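Local atomic coordinates of histone-lysine N-methyltransferase family member SUVH9 (Arabidopsis thaliana, PDB entry 4NJ5), a protein that takes part in RNA-directed DNA methylation and gene silencing, lacks methyltransferase activity, and may bind methylated DNA and recruit RNA polymerase V to chromatin. Residues V78-R87 and N184-G195; P413-W421 and D466-V474. One frame throughout, in Å; residues are numbered along the deposited sequence.

Contact 1 of 2, residues V78-R87 and N184-G195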
loop_
_atom_site.group_PDB
_atom_site.type_symbol
_atom_site.label_atom_id
_atom_site.label_comp_id
_atom_site.label_asym_id
_atom_site.label_seq_id
_atom_site.Cartn_x
_atom_site.Cartn_y
_atom_site.Cartn_z
ATOM N N VAL A 78 5.395 7.091 12.543
ATOM C CA VAL A 78 5.480 5.714 12.073
ATOM C C VAL A 78 4.848 4.795 13.103
ATOM O O VAL A 78 5.316 4.699 14.236
ATOM C CB VAL A 78 6.932 5.278 11.816
ATOM C CG1 VAL A 78 6.968 3.854 11.264
ATOM C CG2 VAL A 78 7.610 6.241 10.856
ATOM N N GLN A 79 3.776 4.122 12.707
ATOM C CA GLN A 79 2.982 3.355 13.650
ATOM C C GLN A 79 3.201 1.864 13.482
ATOM O O GLN A 79 3.610 1.399 12.417
ATOM C CB GLN A 79 1.501 3.676 13.466
ATOM C CG GLN A 79 1.235 5.110 13.066
ATOM C CD GLN A 79 -0.195 5.528 13.337
ATOM O OE1 GLN A 79 -1.116 5.143 12.618
ATOM N NE2 GLN A 79 -0.387 6.317 14.388
ATOM N N VAL A 80 2.922 1.120 14.545
ATOM C CA VAL A 80 2.970 -0.329 14.493
ATOM C C VAL A 80 2.040 -0.838 13.401
ATOM O O VAL A 80 0.877 -0.436 13.323
ATOM C CB VAL A 80 2.552 -0.946 15.835
ATOM C CG1 VAL A 80 2.541 -2.462 15.739
ATOM C CG2 VAL A 80 3.489 -0.482 16.938
ATOM N N GLY A 81 2.563 -1.708 12.545
ATOM C CA GLY A 81 1.758 -2.314 11.504
ATOM C C GLY A 81 2.012 -1.711 10.140
ATOM O O GLY A 81 1.568 -2.251 9.128
ATOM N N ASP A 82 2.717 -0.583 10.110
ATOM C CA ASP A 82 3.128 0.004 8.842
ATOM C C ASP A 82 3.987 -0.998 8.084
ATOM O O ASP A 82 4.838 -1.663 8.674
ATOM C CB ASP A 82 3.900 1.306 9.056
ATOM C CG ASP A 82 3.009 2.446 9.505
ATOM O OD1 ASP A 82 1.770 2.295 9.439
ATOM O OD2 ASP A 82 3.546 3.497 9.916
ATOM N N ILE A 83 3.743 -1.116 6.782
ATOM C CA ILE A 83 4.499 -2.038 5.944
ATOM C C ILE A 83 5.436 -1.300 4.999
ATOM O O ILE A 83 5.171 -0.166 4.593
ATOM C CB ILE A 83 3.581 -2.955 5.115
ATOM C CG1 ILE A 83 2.615 -2.117 4.271
ATOM C CG2 ILE A 83 2.834 -3.920 6.023
ATOM C CD1 ILE A 83 1.806 -2.929 3.282
ATOM N N PHE A 84 6.534 -1.967 4.658
ATOM C CA PHE A 84 7.551 -1.420 3.771
ATOM C C PHE A 84 8.050 -2.533 2.858
ATOM O O PHE A 84 7.968 -3.710 3.209
ATOM C CB PHE A 84 8.699 -0.831 4.592
ATOM C CG PHE A 84 8.255 0.211 5.574
ATOM C CD1 PHE A 84 7.866 -0.145 6.855
ATOM C CD2 PHE A 84 8.201 1.545 5.210
ATOM C CE1 PHE A 84 7.440 0.813 7.753
ATOM C CE2 PHE A 84 7.780 2.508 6.105
ATOM C CZ PHE A 84 7.398 2.141 7.378
ATOM N N PHE A 85 8.569 -2.169 1.689
ATOM C CA PHE A 85 8.937 -3.173 0.692
ATOM C C PHE A 85 10.437 -3.281 0.438
ATOM O O PHE A 85 10.893 -4.210 -0.222
ATOM C CB PHE A 85 8.207 -2.903 -0.620
ATOM C CG PHE A 85 6.717 -2.883 -0.481
ATOM C CD1 PHE A 85 6.024 -4.043 -0.179
ATOM C CD2 PHE A 85 6.006 -1.704 -0.650
ATOM C CE1 PHE A 85 4.646 -4.033 -0.051
ATOM C CE2 PHE A 85 4.627 -1.685 -0.527
ATOM C CZ PHE A 85 3.946 -2.851 -0.225
ATOM N N PHE A 86 11.199 -2.327 0.959
ATOM C CA PHE A 86 12.636 -2.307 0.743
ATOM C C PHE A 86 13.372 -1.923 2.018
ATOM O O PHE A 86 12.852 -1.168 2.843
ATOM C CB PHE A 86 12.998 -1.320 -0.372
ATOM C CG PHE A 86 12.303 -1.586 -1.679
ATOM C CD1 PHE A 86 11.157 -0.884 -2.024
ATOM C CD2 PHE A 86 12.798 -2.529 -2.569
ATOM C CE1 PHE A 86 10.516 -1.117 -3.227
ATOM C CE2 PHE A 86 12.160 -2.768 -3.780
ATOM C CZ PHE A 86 11.017 -2.060 -4.108
ATOM N N ARG A 87 14.586 -2.441 2.173
ATOM C CA ARG A 87 15.421 -2.089 3.313
ATOM C C ARG A 87 15.723 -0.597 3.361
ATOM O O ARG A 87 15.648 0.020 4.411
ATOM C CB ARG A 87 16.725 -2.884 3.284
ATOM C CG ARG A 87 16.570 -4.369 3.484
ATOM C CD ARG A 87 16.164 -4.688 4.901
ATOM N NE ARG A 87 17.121 -5.562 5.573
ATOM C CZ ARG A 87 18.033 -5.138 6.438
ATOM N NH1 ARG A 87 18.869 -5.994 7.006
ATOM N NH2 ARG A 87 18.102 -3.853 6.736
ATOM N N ASN A 184 3.321 -9.458 -2.692
ATOM C CA ASN A 184 3.029 -8.072 -3.042
ATOM C C ASN A 184 3.566 -7.767 -4.429
ATOM O O ASN A 184 4.399 -8.502 -4.949
ATOM C CB ASN A 184 3.619 -7.106 -2.013
ATOM C CG ASN A 184 5.128 -7.039 -2.078
ATOM O OD1 ASN A 184 5.693 -6.270 -2.855
ATOM N ND2 ASN A 184 5.789 -7.849 -1.262
ATOM N N GLU A 185 3.106 -6.669 -5.014
ATOM C CA GLU A 185 3.377 -6.396 -6.423
ATOM C C GLU A 185 4.552 -5.447 -6.680
ATOM O O GLU A 185 4.827 -5.087 -7.822
ATOM C CB GLU A 185 2.108 -5.882 -7.115
ATOM C CG GLU A 185 1.338 -6.951 -7.896
ATOM C CD GLU A 185 0.951 -8.153 -7.045
ATOM O OE1 GLU A 185 1.181 -9.298 -7.493
ATOM O OE2 GLU A 185 0.407 -7.957 -5.935
ATOM N N VAL A 186 5.255 -5.051 -5.624
ATOM C CA VAL A 186 6.350 -4.089 -5.774
ATOM C C VAL A 186 7.730 -4.703 -5.521
ATOM O O VAL A 186 8.706 -4.336 -6.176
ATOM C CB VAL A 186 6.107 -2.829 -4.905
ATOM C CG1 VAL A 186 5.423 -3.210 -3.614
ATOM C CG2 VAL A 186 7.397 -2.061 -4.651
ATOM N N SER A 187 7.808 -5.657 -4.599
ATOM C CA SER A 187 9.066 -6.360 -4.352
ATOM C C SER A 187 8.849 -7.803 -3.904
ATOM O O SER A 187 7.721 -8.277 -3.819
ATOM C CB SER A 187 9.910 -5.617 -3.313
ATOM O OG SER A 187 9.391 -5.805 -2.010
ATOM N N SER A 188 9.944 -8.492 -3.605
ATOM C CA SER A 188 9.891 -9.901 -3.223
ATOM C C SER A 188 9.611 -10.122 -1.733
ATOM O O SER A 188 9.385 -11.254 -1.306
ATOM C CB SER A 188 11.187 -10.609 -3.627
ATOM O OG SER A 188 12.323 -9.938 -3.102
ATOM N N ARG A 189 9.619 -9.051 -0.942
ATOM C CA ARG A 189 9.387 -9.190 0.494
ATOM C C ARG A 189 8.635 -8.009 1.107
ATOM O O ARG A 189 8.515 -6.948 0.500
ATOM C CB ARG A 189 10.710 -9.410 1.242
ATOM C CG ARG A 189 11.375 -8.134 1.757
ATOM C CD ARG A 189 11.788 -7.194 0.632
ATOM N NE ARG A 189 12.930 -7.696 -0.123
ATOM C CZ ARG A 189 13.492 -7.049 -1.139
ATOM N NH1 ARG A 189 13.013 -5.873 -1.525
ATOM N NH2 ARG A 189 14.535 -7.577 -1.767
ATOM N N VAL A 190 8.145 -8.208 2.325
ATOM C CA VAL A 190 7.464 -7.164 3.075
ATOM C C VAL A 190 8.158 -6.946 4.423
ATOM O O VAL A 190 8.439 -7.907 5.145
ATOM C CB VAL A 190 5.975 -7.527 3.306
ATOM C CG1 VAL A 190 5.352 -6.627 4.360
ATOM C CG2 VAL A 190 5.198 -7.450 1.999
ATOM N N TYR A 191 8.450 -5.687 4.746
ATOM C CA TYR A 191 8.967 -5.335 6.068
ATOM C C TYR A 191 7.878 -4.662 6.886
ATOM O O TYR A 191 7.273 -3.684 6.447
ATOM C CB TYR A 191 10.199 -4.426 5.970
ATOM C CG TYR A 191 11.354 -5.089 5.267
ATOM C CD1 TYR A 191 12.015 -6.161 5.847
ATOM C CD2 TYR A 191 11.768 -4.661 4.015
ATOM C CE1 TYR A 191 13.060 -6.787 5.202
ATOM C CE2 TYR A 191 12.813 -5.277 3.362
ATOM C CZ TYR A 191 13.453 -6.343 3.957
ATOM O OH TYR A 191 14.496 -6.962 3.309
ATOM N N VAL A 192 7.622 -5.197 8.075
ATOM C CA VAL A 192 6.580 -4.650 8.928
ATOM C C VAL A 192 7.135 -4.250 10.292
ATOM O O VAL A 192 7.925 -4.972 10.896
ATOM C CB VAL A 192 5.385 -5.625 9.071
ATOM C CG1 VAL A 192 5.823 -6.939 9.703
ATOM C CG2 VAL A 192 4.261 -4.977 9.869
ATOM N N TYR A 193 6.737 -3.075 10.761
ATOM C CA TYR A 193 7.180 -2.584 12.055
ATOM C C TYR A 193 6.328 -3.198 13.163
ATOM O O TYR A 193 5.108 -3.068 13.154
ATOM C CB TYR A 193 7.106 -1.059 12.073
ATOM C CG TYR A 193 7.404 -0.432 13.411
ATOM C CD1 TYR A 193 8.609 -0.667 14.059
ATOM C CD2 TYR A 193 6.486 0.419 14.018
ATOM C CE1 TYR A 193 8.887 -0.085 15.283
ATOM C CE2 TYR A 193 6.756 1.005 15.240
ATOM C CZ TYR A 193 7.957 0.752 15.866
ATOM O OH TYR A 193 8.226 1.330 17.081
ATOM N N ASP A 194 6.971 -3.881 14.106
ATOM C CA ASP A 194 6.252 -4.553 15.187
ATOM C C ASP A 194 6.366 -3.836 16.530
ATOM O O ASP A 194 5.912 -4.350 17.551
ATOM C CB ASP A 194 6.716 -6.007 15.339
ATOM C CG ASP A 194 6.044 -6.946 14.352
ATOM O OD1 ASP A 194 4.970 -6.591 13.816
ATOM O OD2 ASP A 194 6.587 -8.050 14.124
ATOM N N GLY A 195 6.979 -2.658 16.538
ATOM C CA GLY A 195 7.043 -1.864 17.751
ATOM C C GLY A 195 8.305 -2.030 18.580
ATOM O O GLY A 195 9.388 -2.311 18.055
#
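F85 meets V186, S187 and R189 where a short antiparallel pairing in the SRA domain runs out. Strand 83-84 lies against strand 190-206: F84 and Y191 form a hydrogen-bonded pair and I83 and V192 a non-hydrogen-bonded one, and beyond them Y193 N gives a bond to D82 O (3.2 Å). G81, in a type II turn from Q79 to D82, has a positive phi that suits glycine, and its N reaches Y193 O.

Followed outward, the F85 side chain starts with CB beside S187 OG. CG stands opposite the carbonyl carbon (chi1 -58°), which turns the ring toward V186, whose CG1 caps the centre of one face in a CH-pi contact, 3.3 Å from the centroid. CD1 comes 3.5 Å from N184 OD1, CE1 touches V190 CG2 at the ring edge (4.0 Å), and CD2, CE2 and the tip CZ all lie under V186 CG1. The N184 amide approaches from the same side as the valine, nearer the CD1-CE1 border, its plane tilted 34° from the flat, apolar ring. Its OD1 accepts from V186 N, an Asx turn, and from S187 N (2.8 Å), which extends it to an Asx motif and holds V186 over the ring; an alanine here would probably leave both amides without their acceptor and let V186 drift off the F85 face.

Y191 lays CZ and OH across the aliphatic part of R87, with OH 3.2 Å from CD. R189, long enough to bend back, also has a salt bridge to D48 through NH2, while its NH1 donates to F85 O at 3.0 Å, lying in the carbonyl plane.

Contact 2 of 2, residues P413-W421 and D466-V474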
loop_
_atom_site.group_PDB
_atom_site.type_symbol
_atom_site.label_atom_id
_atom_site.label_comp_id
_atom_site.label_asym_id
_atom_site.label_seq_id
_atom_site.Cartn_x
_atom_site.Cartn_y
_atom_site.Cartn_z
ATOM N N PRO A 413 -20.603 10.586 -8.203
ATOM C CA PRO A 413 -19.157 10.349 -8.269
ATOM C C PRO A 413 -18.350 11.638 -8.369
ATOM O O PRO A 413 -17.200 11.668 -7.933
ATOM C CB PRO A 413 -18.991 9.510 -9.543
ATOM C CG PRO A 413 -20.260 9.692 -10.307
ATOM C CD PRO A 413 -21.321 9.886 -9.280
ATOM N N ALA A 414 -18.948 12.690 -8.920
ATOM C CA ALA A 414 -18.281 13.983 -9.003
ATOM C C ALA A 414 -17.899 14.520 -7.624
ATOM O O ALA A 414 -16.987 15.335 -7.501
ATOM C CB ALA A 414 -19.157 14.987 -9.726
ATOM N N ARG A 415 -18.601 14.060 -6.592
ATOM C CA ARG A 415 -18.401 14.580 -5.245
ATOM C C ARG A 415 -17.292 13.867 -4.474
ATOM O O ARG A 415 -16.883 14.330 -3.412
ATOM C CB ARG A 415 -19.710 14.549 -4.455
ATOM C CG ARG A 415 -20.883 15.119 -5.224
ATOM C CD ARG A 415 -21.971 15.640 -4.302
ATOM N NE ARG A 415 -23.159 16.029 -5.056
ATOM C CZ ARG A 415 -24.405 15.859 -4.626
ATOM N NH1 ARG A 415 -24.631 15.308 -3.443
ATOM N NH2 ARG A 415 -25.428 16.237 -5.384
ATOM N N PHE A 416 -16.811 12.743 -5.001
ATOM C CA PHE A 416 -15.659 12.071 -4.413
ATOM C C PHE A 416 -14.478 13.038 -4.387
ATOM O O PHE A 416 -14.272 13.803 -5.329
ATOM C CB PHE A 416 -15.279 10.817 -5.207
ATOM C CG PHE A 416 -16.159 9.621 -4.938
ATOM C CD1 PHE A 416 -16.251 9.079 -3.663
ATOM C CD2 PHE A 416 -16.871 9.020 -5.967
ATOM C CE1 PHE A 416 -17.056 7.973 -3.418
ATOM C CE2 PHE A 416 -17.676 7.915 -5.732
ATOM C CZ PHE A 416 -17.768 7.390 -4.458
ATOM N N SER A 417 -13.710 13.014 -3.304
ATOM C CA SER A 417 -12.545 13.879 -3.204
ATOM C C SER A 417 -11.266 13.072 -3.058
ATOM O O SER A 417 -11.148 12.219 -2.181
ATOM C CB SER A 417 -12.682 14.848 -2.031
ATOM O OG SER A 417 -11.549 15.697 -1.949
ATOM N N SER A 418 -10.306 13.355 -3.924
ATOM C CA SER A 418 -9.005 12.716 -3.849
ATOM C C SER A 418 -7.946 13.769 -3.551
ATOM O O SER A 418 -6.750 13.525 -3.712
ATOM C CB SER A 418 -8.690 12.013 -5.171
ATOM O OG SER A 418 -9.641 11.001 -5.452
ATOM N N ALA A 419 -8.399 14.938 -3.110
ATOM C CA ALA A 419 -7.533 16.107 -2.980
ATOM C C ALA A 419 -6.440 15.923 -1.935
ATOM O O ALA A 419 -5.412 16.601 -1.977
ATOM C CB ALA A 419 -8.358 17.352 -2.681
ATOM N N ARG A 420 -6.664 15.004 -1.003
ATOM C CA ARG A 420 -5.676 14.704 0.030
ATOM C C ARG A 420 -4.370 14.174 -0.565
ATOM O O ARG A 420 -3.287 14.402 -0.021
ATOM C CB ARG A 420 -6.250 13.707 1.044
ATOM C CG ARG A 420 -5.200 12.922 1.813
ATOM C CD ARG A 420 -5.525 12.837 3.290
ATOM N NE ARG A 420 -5.705 11.458 3.729
ATOM C CZ ARG A 420 -5.299 10.992 4.904
ATOM N NH1 ARG A 420 -5.507 9.722 5.222
ATOM N NH2 ARG A 420 -4.684 11.792 5.762
ATOM N N TRP A 421 -4.473 13.485 -1.696
ATOM C CA TRP A 421 -3.320 12.821 -2.284
ATOM C C TRP A 421 -2.911 13.429 -3.620
ATOM O O TRP A 421 -2.364 12.737 -4.475
ATOM C CB TRP A 421 -3.617 11.332 -2.458
ATOM C CG TRP A 421 -4.131 10.685 -1.219
ATOM C CD1 TRP A 421 -5.432 10.603 -0.818
ATOM C CD2 TRP A 421 -3.357 10.041 -0.201
ATOM N NE1 TRP A 421 -5.517 9.937 0.380
ATOM C CE2 TRP A 421 -4.255 9.582 0.783
ATOM C CE3 TRP A 421 -1.989 9.800 -0.029
ATOM C CZ2 TRP A 421 -3.835 8.899 1.921
ATOM C CZ3 TRP A 421 -1.573 9.123 1.102
ATOM C CH2 TRP A 421 -2.492 8.680 2.061
ATOM N N ASP A 466 -10.363 11.384 5.862
ATOM C CA ASP A 466 -8.984 10.965 5.623
ATOM C C ASP A 466 -8.914 9.616 4.906
ATOM O O ASP A 466 -8.543 8.603 5.502
ATOM C CB ASP A 466 -8.189 10.933 6.931
ATOM C CG ASP A 466 -7.941 12.323 7.491
ATOM O OD1 ASP A 466 -7.189 13.094 6.857
ATOM O OD2 ASP A 466 -8.499 12.649 8.559
ATOM N N PRO A 467 -9.256 9.608 3.609
ATOM C CA PRO A 467 -9.368 8.360 2.848
ATOM C C PRO A 467 -8.018 7.789 2.421
ATOM O O PRO A 467 -7.067 8.539 2.203
ATOM C CB PRO A 467 -10.164 8.790 1.615
ATOM C CG PRO A 467 -9.747 10.202 1.396
ATOM C CD PRO A 467 -9.503 10.791 2.764
ATOM N N ASN A 468 -7.947 6.467 2.309
ATOM C CA ASN A 468 -6.765 5.805 1.768
ATOM C C ASN A 468 -6.996 5.307 0.344
ATOM O O ASN A 468 -6.184 4.564 -0.207
ATOM C CB ASN A 468 -6.307 4.654 2.675
ATOM C CG ASN A 468 -7.421 3.663 2.987
ATOM O OD1 ASN A 468 -8.518 3.739 2.431
ATOM N ND2 ASN A 468 -7.134 2.721 3.882
ATOM N N VAL A 469 -8.116 5.722 -0.243
ATOM C CA VAL A 469 -8.466 5.335 -1.605
ATOM C C VAL A 469 -8.896 6.550 -2.421
ATOM O O VAL A 469 -9.757 7.320 -1.995
ATOM C CB VAL A 469 -9.609 4.299 -1.626
ATOM C CG1 VAL A 469 -9.998 3.967 -3.060
ATOM C CG2 VAL A 469 -9.206 3.038 -0.870
ATOM N N ILE A 470 -8.292 6.720 -3.594
ATOM C CA ILE A 470 -8.663 7.816 -4.480
ATOM C C ILE A 470 -9.484 7.335 -5.664
ATOM O O ILE A 470 -9.509 6.141 -5.991
ATOM C CB ILE A 470 -7.436 8.577 -5.021
ATOM C CG1 ILE A 470 -6.592 7.664 -5.912
ATOM C CG2 ILE A 470 -6.617 9.166 -3.878
ATOM C CD1 ILE A 470 -5.538 8.396 -6.710
ATOM N N VAL A 471 -10.140 8.291 -6.313
ATOM C CA VAL A 471 -11.004 8.017 -7.449
ATOM C C VAL A 471 -10.383 8.559 -8.736
ATOM O O VAL A 471 -9.800 9.646 -8.744
ATOM C CB VAL A 471 -12.391 8.662 -7.235
ATOM C CG1 VAL A 471 -13.262 8.511 -8.474
ATOM C CG2 VAL A 471 -13.073 8.059 -6.016
ATOM N N GLN A 472 -10.494 7.785 -9.814
ATOM C CA GLN A 472 -10.129 8.249 -11.149
ATOM C C GLN A 472 -11.228 7.890 -12.142
ATOM O O GLN A 472 -11.773 6.784 -12.105
ATOM C CB GLN A 472 -8.808 7.622 -11.603
ATOM C CG GLN A 472 -7.584 8.057 -10.803
ATOM C CD GLN A 472 -7.114 9.460 -11.148
ATOM O OE1 GLN A 472 -6.227 9.644 -11.988
ATOM N NE2 GLN A 472 -7.705 10.458 -10.494
ATOM N N PHE A 473 -11.552 8.822 -13.032
ATOM C CA PHE A 473 -12.511 8.546 -14.094
ATOM C C PHE A 473 -11.807 7.947 -15.314
ATOM O O PHE A 473 -10.883 8.547 -15.869
ATOM C CB PHE A 473 -13.304 9.805 -14.466
ATOM C CG PHE A 473 -14.188 10.314 -13.356
ATOM C CD1 PHE A 473 -15.220 9.532 -12.859
ATOM C CD2 PHE A 473 -13.989 11.574 -12.812
ATOM C CE1 PHE A 473 -16.035 9.995 -11.834
ATOM C CE2 PHE A 473 -14.803 12.044 -11.788
ATOM C CZ PHE A 473 -15.826 11.252 -11.300
ATOM N N VAL A 474 -12.267 6.774 -15.718
ATOM C CA VAL A 474 -11.672 6.003 -16.755
ATOM C C VAL A 474 -12.591 5.597 -17.891
ATOM O O VAL A 474 -13.701 5.229 -17.713
ATOM C CB VAL A 474 -10.972 4.779 -16.195
ATOM C CG1 VAL A 474 -10.458 3.899 -17.286
ATOM C CG2 VAL A 474 -9.871 5.186 -15.276
HETATM O O HOH W 1 -11.626 9.428 -1.841
#
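S418 and W421 fasten the loop 413-421 to strand 469-475 of the SET domain, at the strand's start and at the residues just before it. Hydrogen bonds come first. V471 N points almost straight at S418 OG (2.9 Å, 174°); chi1 of -61° sets this hydroxyl beside the serine's own backbone N, and a small side chain suits the place because CB packs on I470 as well. W421 NE1 donates to P467 O at 2.8 Å, with the oxygen close to the indole plane but the donor tilted 31° from the carbonyl plane. A water adds a bridge, donating to S417 O and V469 O.

The charged pair is R420 with D466. OD1 lies over one face of the guanidinium, 3.0 Å from NH2, so the attraction is between charges and no N-H is aimed at the oxygen. D466 OD1 also has a salt bridge to R10, and the aspartate is thus shared by two arginines.

Apolar contacts fill the rest. I470 places CG2 against W421 CD1, and the W421 side chain crosses it obliquely; CD1 can touch this methyl while NE1 beside it reaches the carbonyl. F416 sets CB and CG on V471 CG2 at about a right angle, its ring meeting Y390 edge-to-face. At the far end, P413 offers CB to the rim of the F473 ring, 3.8 Å from CE1.

Contact 1 closes before contact 2 opens along the chain, and the two belong to different domains: residues 78-87 and 184-195 to the SRA domain, residues 413-421 and 466-474 to the SET domain. Their centres lie 25 Å apart, with nearest atoms about 10 Å from each other, so they do not touch. Helix 8-35 connects them: its R13 makes a salt bridge with D82 of contact 1, R20 bonds to I83 O, and R10 and R17 reach D466 and W421 of contact 2. Both lie away from the cysteines that hold the three zinc ions of the pre-SET domain. Each joins segments of one domain, though F85 of contact 1 also touches V380 and N493 in the SET range.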